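Local coordinates for protein glucanase (PDB 5GXX) that probably hydrolyses internal beta-1,4-glucosidic bonds of cellulose as a family 9 endoglucanase of the bacterial cellulosome, at residues Ala14-Phe17 and Tyr18-Gln22; Arg85-Leu88 and Glu89-Leu92. The protein carries 1 engineered substitution. All coordinates share one frame; numbering follows the deposited sequence.

Contact 1 of 2, residues Ala14-Phe17 and Tyr18-Gln22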
loop_
_atom_site.group_PDB
_atom_site.type_symbol
_atom_site.label_atom_id
_atom_site.label_comp_id
_atom_site.label_asym_id
_atom_site.label_seq_id
_atom_site.Cartn_x
_atom_site.Cartn_y
_atom_site.Cartn_z
ATOM N N ALA A 14 14.033 1.175 -44.604
ATOM C CA ALA A 14 12.720 0.536 -44.583
ATOM C C ALA A 14 12.798 -0.981 -44.418
ATOM O O ALA A 14 11.928 -1.569 -43.777
ATOM C CB ALA A 14 11.877 0.945 -45.806
ATOM N N ILE A 15 13.880 -1.579 -44.915
ATOM C CA ILE A 15 14.134 -3.005 -44.720
ATOM C C ILE A 15 14.621 -3.321 -43.312
ATOM O O ILE A 15 14.173 -4.302 -42.698
ATOM C CB ILE A 15 15.156 -3.512 -45.760
ATOM C CG1 ILE A 15 14.575 -3.356 -47.168
ATOM C CG2 ILE A 15 15.520 -4.990 -45.503
ATOM C CD1 ILE A 15 15.656 -3.431 -48.255
ATOM N N TYR A 16 15.550 -2.489 -42.842
ATOM C CA TYR A 16 16.143 -2.611 -41.504
ATOM C C TYR A 16 15.058 -2.594 -40.443
ATOM O O TYR A 16 15.193 -3.271 -39.422
ATOM C CB TYR A 16 17.160 -1.476 -41.287
ATOM C CG TYR A 16 17.738 -1.344 -39.895
ATOM C CD1 TYR A 16 17.122 -0.539 -38.921
ATOM C CD2 TYR A 16 18.918 -2.002 -39.547
ATOM C CE1 TYR A 16 17.668 -0.379 -37.666
ATOM C CE2 TYR A 16 19.508 -1.825 -38.283
ATOM C CZ TYR A 16 18.865 -1.020 -37.360
ATOM O OH TYR A 16 19.390 -0.840 -36.112
ATOM N N PHE A 17 13.989 -1.826 -40.674
ATOM C CA PHE A 17 12.837 -1.882 -39.771
ATOM C C PHE A 17 12.446 -3.314 -39.396
ATOM O O PHE A 17 12.220 -3.589 -38.211
ATOM C CB PHE A 17 11.653 -1.097 -40.360
ATOM C CG PHE A 17 10.356 -1.324 -39.622
ATOM C CD1 PHE A 17 10.100 -0.725 -38.394
ATOM C CD2 PHE A 17 9.390 -2.147 -40.171
ATOM C CE1 PHE A 17 8.897 -0.930 -37.712
ATOM C CE2 PHE A 17 8.147 -2.335 -39.525
ATOM C CZ PHE A 17 7.906 -1.748 -38.281
ATOM N N TYR A 18 12.365 -4.210 -40.383
ATOM C CA TYR A 18 11.944 -5.579 -40.073
ATOM C C TYR A 18 12.894 -6.287 -39.110
ATOM O O TYR A 18 12.454 -7.117 -38.306
ATOM C CB TYR A 18 11.712 -6.390 -41.343
ATOM C CG TYR A 18 10.500 -5.881 -42.082
ATOM C CD1 TYR A 18 9.219 -6.286 -41.705
ATOM C CD2 TYR A 18 10.625 -4.945 -43.111
ATOM C CE1 TYR A 18 8.096 -5.775 -42.335
ATOM C CE2 TYR A 18 9.507 -4.441 -43.762
ATOM C CZ TYR A 18 8.250 -4.860 -43.364
ATOM O OH TYR A 18 7.125 -4.406 -44.013
ATOM N N GLU A 19 14.185 -5.960 -39.132
ATOM C CA GLU A 19 15.102 -6.544 -38.142
ATOM C C GLU A 19 14.818 -6.056 -36.720
ATOM O O GLU A 19 15.059 -6.759 -35.734
ATOM C CB GLU A 19 16.554 -6.256 -38.524
ATOM C CG GLU A 19 16.921 -7.045 -39.769
ATOM C CD GLU A 19 18.297 -6.725 -40.345
ATOM O OE1 GLU A 19 19.252 -6.484 -39.596
ATOM O OE2 GLU A 19 18.391 -6.729 -41.583
ATOM N N CYS A 20 14.308 -4.835 -36.596
ATOM C CA CYS A 20 13.862 -4.326 -35.297
ATOM C C CYS A 20 12.646 -5.100 -34.761
ATOM O O CYS A 20 12.384 -5.091 -33.555
ATOM C CB CYS A 20 13.484 -2.856 -35.435
ATOM S SG CYS A 20 14.860 -1.796 -35.875
ATOM N N GLN A 21 11.919 -5.759 -35.662
ATOM C CA GLN A 21 10.677 -6.452 -35.317
ATOM C C GLN A 21 10.880 -7.931 -35.025
ATOM O O GLN A 21 9.922 -8.635 -34.686
ATOM C CB GLN A 21 9.664 -6.329 -36.457
ATOM C CG GLN A 21 9.271 -4.898 -36.802
ATOM C CD GLN A 21 8.576 -4.201 -35.657
ATOM O OE1 GLN A 21 9.205 -3.487 -34.891
ATOM N NE2 GLN A 21 7.281 -4.467 -35.493
ATOM N N GLN A 22 12.106 -8.417 -35.178
ATOM C CA GLN A 22 12.330 -9.855 -35.075
ATOM C C GLN A 22 12.150 -10.421 -33.673
ATOM O O GLN A 22 12.683 -9.884 -32.698
ATOM C CB GLN A 22 13.702 -10.243 -35.626
ATOM C CG GLN A 22 13.780 -10.103 -37.133
ATOM C CD GLN A 22 15.177 -10.385 -37.665
ATOM O OE1 GLN A 22 16.165 -10.354 -36.921
ATOM N NE2 GLN A 22 15.268 -10.602 -38.984
#

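Contact 2 of 2, residues Arg85-Leu88 and Glu89-Leu92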
loop_
_atom_site.group_PDB
_atom_site.type_symbol
_atom_site.label_atom_id
_atom_site.label_comp_id
_atom_site.label_asym_id
_atom_site.label_seq_id
_atom_site.Cartn_x
_atom_site.Cartn_y
_atom_site.Cartn_z
ATOM N N ARG A 85 19.226 -5.961 -52.107
ATOM C CA ARG A 85 18.588 -7.232 -52.443
ATOM C C ARG A 85 18.796 -8.333 -51.402
ATOM O O ARG A 85 17.824 -8.971 -50.989
ATOM C CB ARG A 85 19.029 -7.758 -53.806
ATOM C CG ARG A 85 18.187 -8.963 -54.201
ATOM C CD ARG A 85 18.605 -9.519 -55.551
ATOM N NE ARG A 85 17.681 -10.563 -55.977
ATOM C CZ ARG A 85 17.481 -10.908 -57.246
ATOM N NH1 ARG A 85 18.146 -10.303 -58.220
ATOM N NH2 ARG A 85 16.605 -11.859 -57.542
ATOM N N LEU A 86 20.034 -8.556 -50.971
ATOM C CA LEU A 86 20.298 -9.633 -50.029
ATOM C C LEU A 86 19.691 -9.333 -48.660
ATOM O O LEU A 86 19.198 -10.244 -47.989
ATOM C CB LEU A 86 21.799 -9.938 -49.920
ATOM C CG LEU A 86 22.434 -10.601 -51.154
ATOM C CD1 LEU A 86 23.954 -10.403 -51.196
ATOM C CD2 LEU A 86 22.067 -12.090 -51.254
ATOM N N HIS A 87 19.726 -8.069 -48.244
ATOM C CA HIS A 87 19.010 -7.671 -47.024
ATOM C C HIS A 87 17.524 -7.993 -47.079
ATOM O O HIS A 87 16.960 -8.536 -46.116
ATOM C CB HIS A 87 19.172 -6.183 -46.704
ATOM C CG HIS A 87 20.563 -5.806 -46.303
ATOM N ND1 HIS A 87 21.201 -6.356 -45.214
ATOM C CD2 HIS A 87 21.452 -4.957 -46.871
ATOM C CE1 HIS A 87 22.420 -5.856 -45.119
ATOM N NE2 HIS A 87 22.593 -4.994 -46.106
ATOM N N LEU A 88 16.891 -7.626 -48.193
ATOM C CA LEU A 88 15.467 -7.883 -48.372
ATOM C C LEU A 88 15.163 -9.385 -48.400
ATOM O O LEU A 88 14.207 -9.836 -47.767
ATOM C CB LEU A 88 14.955 -7.154 -49.616
ATOM C CG LEU A 88 13.461 -7.295 -49.911
ATOM C CD1 LEU A 88 12.585 -7.004 -48.686
ATOM C CD2 LEU A 88 13.050 -6.400 -51.075
ATOM N N GLU A 89 15.987 -10.155 -49.110
ATOM C CA GLU A 89 15.780 -11.594 -49.208
ATOM C C GLU A 89 15.807 -12.328 -47.872
ATOM O O GLU A 89 14.891 -13.094 -47.561
ATOM C CB GLU A 89 16.793 -12.224 -50.164
ATOM C CG GLU A 89 16.390 -12.015 -51.621
ATOM C CD GLU A 89 17.459 -12.434 -52.599
ATOM O OE1 GLU A 89 18.574 -12.788 -52.162
ATOM O OE2 GLU A 89 17.177 -12.383 -53.811
ATOM N N ARG A 90 16.845 -12.103 -47.078
ATOM C CA ARG A 90 16.967 -12.807 -45.804
ATOM C C ARG A 90 15.969 -12.308 -44.761
ATOM O O ARG A 90 15.503 -13.082 -43.926
ATOM C CB ARG A 90 18.404 -12.814 -45.272
ATOM C CG ARG A 90 18.978 -11.458 -44.856
ATOM C CD ARG A 90 20.489 -11.618 -44.683
ATOM N NE ARG A 90 21.094 -10.403 -44.140
ATOM C CZ ARG A 90 22.390 -10.223 -43.899
ATOM N NH1 ARG A 90 23.269 -11.183 -44.174
ATOM N NH2 ARG A 90 22.800 -9.074 -43.364
ATOM N N ASN A 91 15.597 -11.031 -44.823
ATOM C CA ASN A 91 14.508 -10.575 -43.964
ATOM C C ASN A 91 13.186 -11.259 -44.304
ATOM O O ASN A 91 12.440 -11.636 -43.401
ATOM C CB ASN A 91 14.387 -9.051 -44.005
ATOM C CG ASN A 91 15.259 -8.411 -42.956
ATOM O OD1 ASN A 91 14.952 -8.468 -41.766
ATOM N ND2 ASN A 91 16.395 -7.871 -43.372
ATOM N N LEU A 92 12.917 -11.431 -45.591
ATOM C CA LEU A 92 11.733 -12.166 -46.005
ATOM C C LEU A 92 11.817 -13.611 -45.499
ATOM O O LEU A 92 10.835 -14.113 -44.944
ATOM C CB LEU A 92 11.552 -12.106 -47.528
ATOM C CG LEU A 92 10.467 -13.016 -48.103
ATOM C CD1 LEU A 92 9.090 -12.744 -47.491
ATOM C CD2 LEU A 92 10.422 -12.869 -49.605
HETATM O O HOH W 1 14.811 -12.565 -54.922
HETATM O O HOH W 2 20.202 -7.836 -43.167
#

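Contact 1 of 2, residues Ala14-Phe17 and Tyr18-Gln22
Phe17 packs against both Tyr18 and Gln21 near the C-terminal end of helix 7-20. Its CB and CG lie beside the next peptide, as expected for neighbours, and CG is anti to the backbone N of Phe17 (chi1 169°), which sets it beside the carbonyl carbon, where the ring can meet Gln21. On one side of the ring, Phe17 CD2 stands 4.1 Å above the centre of the Tyr18 ring; the pair is an edge-to-face stack, with Phe17 offering the edge, ring centroids 5.4 Å apart and planes at 73°. Further out, the far rim meets Gln21. CG of Gln21 hangs 4.0 Å from the Phe17 centroid, over the face, in a CH-pi contact. The amide then runs on across the rim: Phe17 CZ is 3.7 Å from Gln21 CD, and Phe17 CE1 is 3.8 Å from Gln21 OE1. Amide and ring are stacked with their planes only 12° apart. Hydrogen bonds of OE1 to His363 and of NE2 to Ala51 fix the turn of this amide, while Tyr18 OH bonds to the carbonyl of Cys412. On another side of the helix, Tyr16 CE1 touches Cys20 SG at 3.6 Å, an oblique sulfur-aromatic contact.

Beneath these side chains the backbone bonds are mostly weak. Tyr18 N bonds to Ile15 O at 2.9 Å, and the carbonyls of Tyr16 and Phe17 each receive weak bonds from residues three and four positions on. Such mixing of spacings is characteristic of a helix running out into a loop. Packed on helices 85-101 and 412-429, this buried region belongs to the (alpha/alpha)6 barrel of the family 9 glycoside hydrolases.

Contact 2 of 2, residues Arg85-Leu88 and Glu89-Leu92
Glu89 reaches back one turn to Arg85, its chain extended beyond CG (chi2 171°), and forms an i to i+4 salt bridge. Arg85 NE lies 2.9 Å from Glu89 OE2 and comes from above the carboxylate plane; the two flat groups are turned 65° against each other. A water bridges the pair as well, donating to Glu89 OE2 at 2.6 Å and accepting a longer bond from Arg85 NH2. The other oxygen, Glu89 OE1, rests against Leu86 CD2 at 3.7 Å.

His87 contributes at both ends. Its carbonyl oxygen is gripped by two donors from opposite faces of its plane, Asn91 N at 3.1 Å and Asn91 ND2 at 2.9 Å. The His87 and Arg90 side chains run side by side and point the same way, but ring and guanidinium are steeply turned against each other (planes 73° apart). A second water joins them, 2.7 Å from His87 ND1 and also bonded to Arg90 NH2.

Leu88 supplies a regular helical bond, its O to Leu92 N, and turns its side chain inward. There it meets Ile15 of helix 7-20, Leu72 of helix 58-75 and Val419 and Cys423 of helix 412-429, placing the start of helix 85-101 among three other helices.

From the N terminus, the chain passes through contact 1 near the end of helix 7-20, then through helix 58-75, and reaches contact 2 in the opening turns of helix 85-101. Each contact is local, joining neighbouring residues along a helix or, in contact 1, also the residues just after it; neither closes a long loop, and the two follow in series without nesting or crossing. The centres of contacts 1 and 2 are about 11 Å apart, and the contacts touch. Asn91 of contact 2 is the meeting point: its ND2 lies 2.9 Å from Glu19 OE2, probably hydrogen-bonded, and Ile15 CG2 packs on it too. Helices 7-20 and 85-101 are thereby tied within the catalytic module.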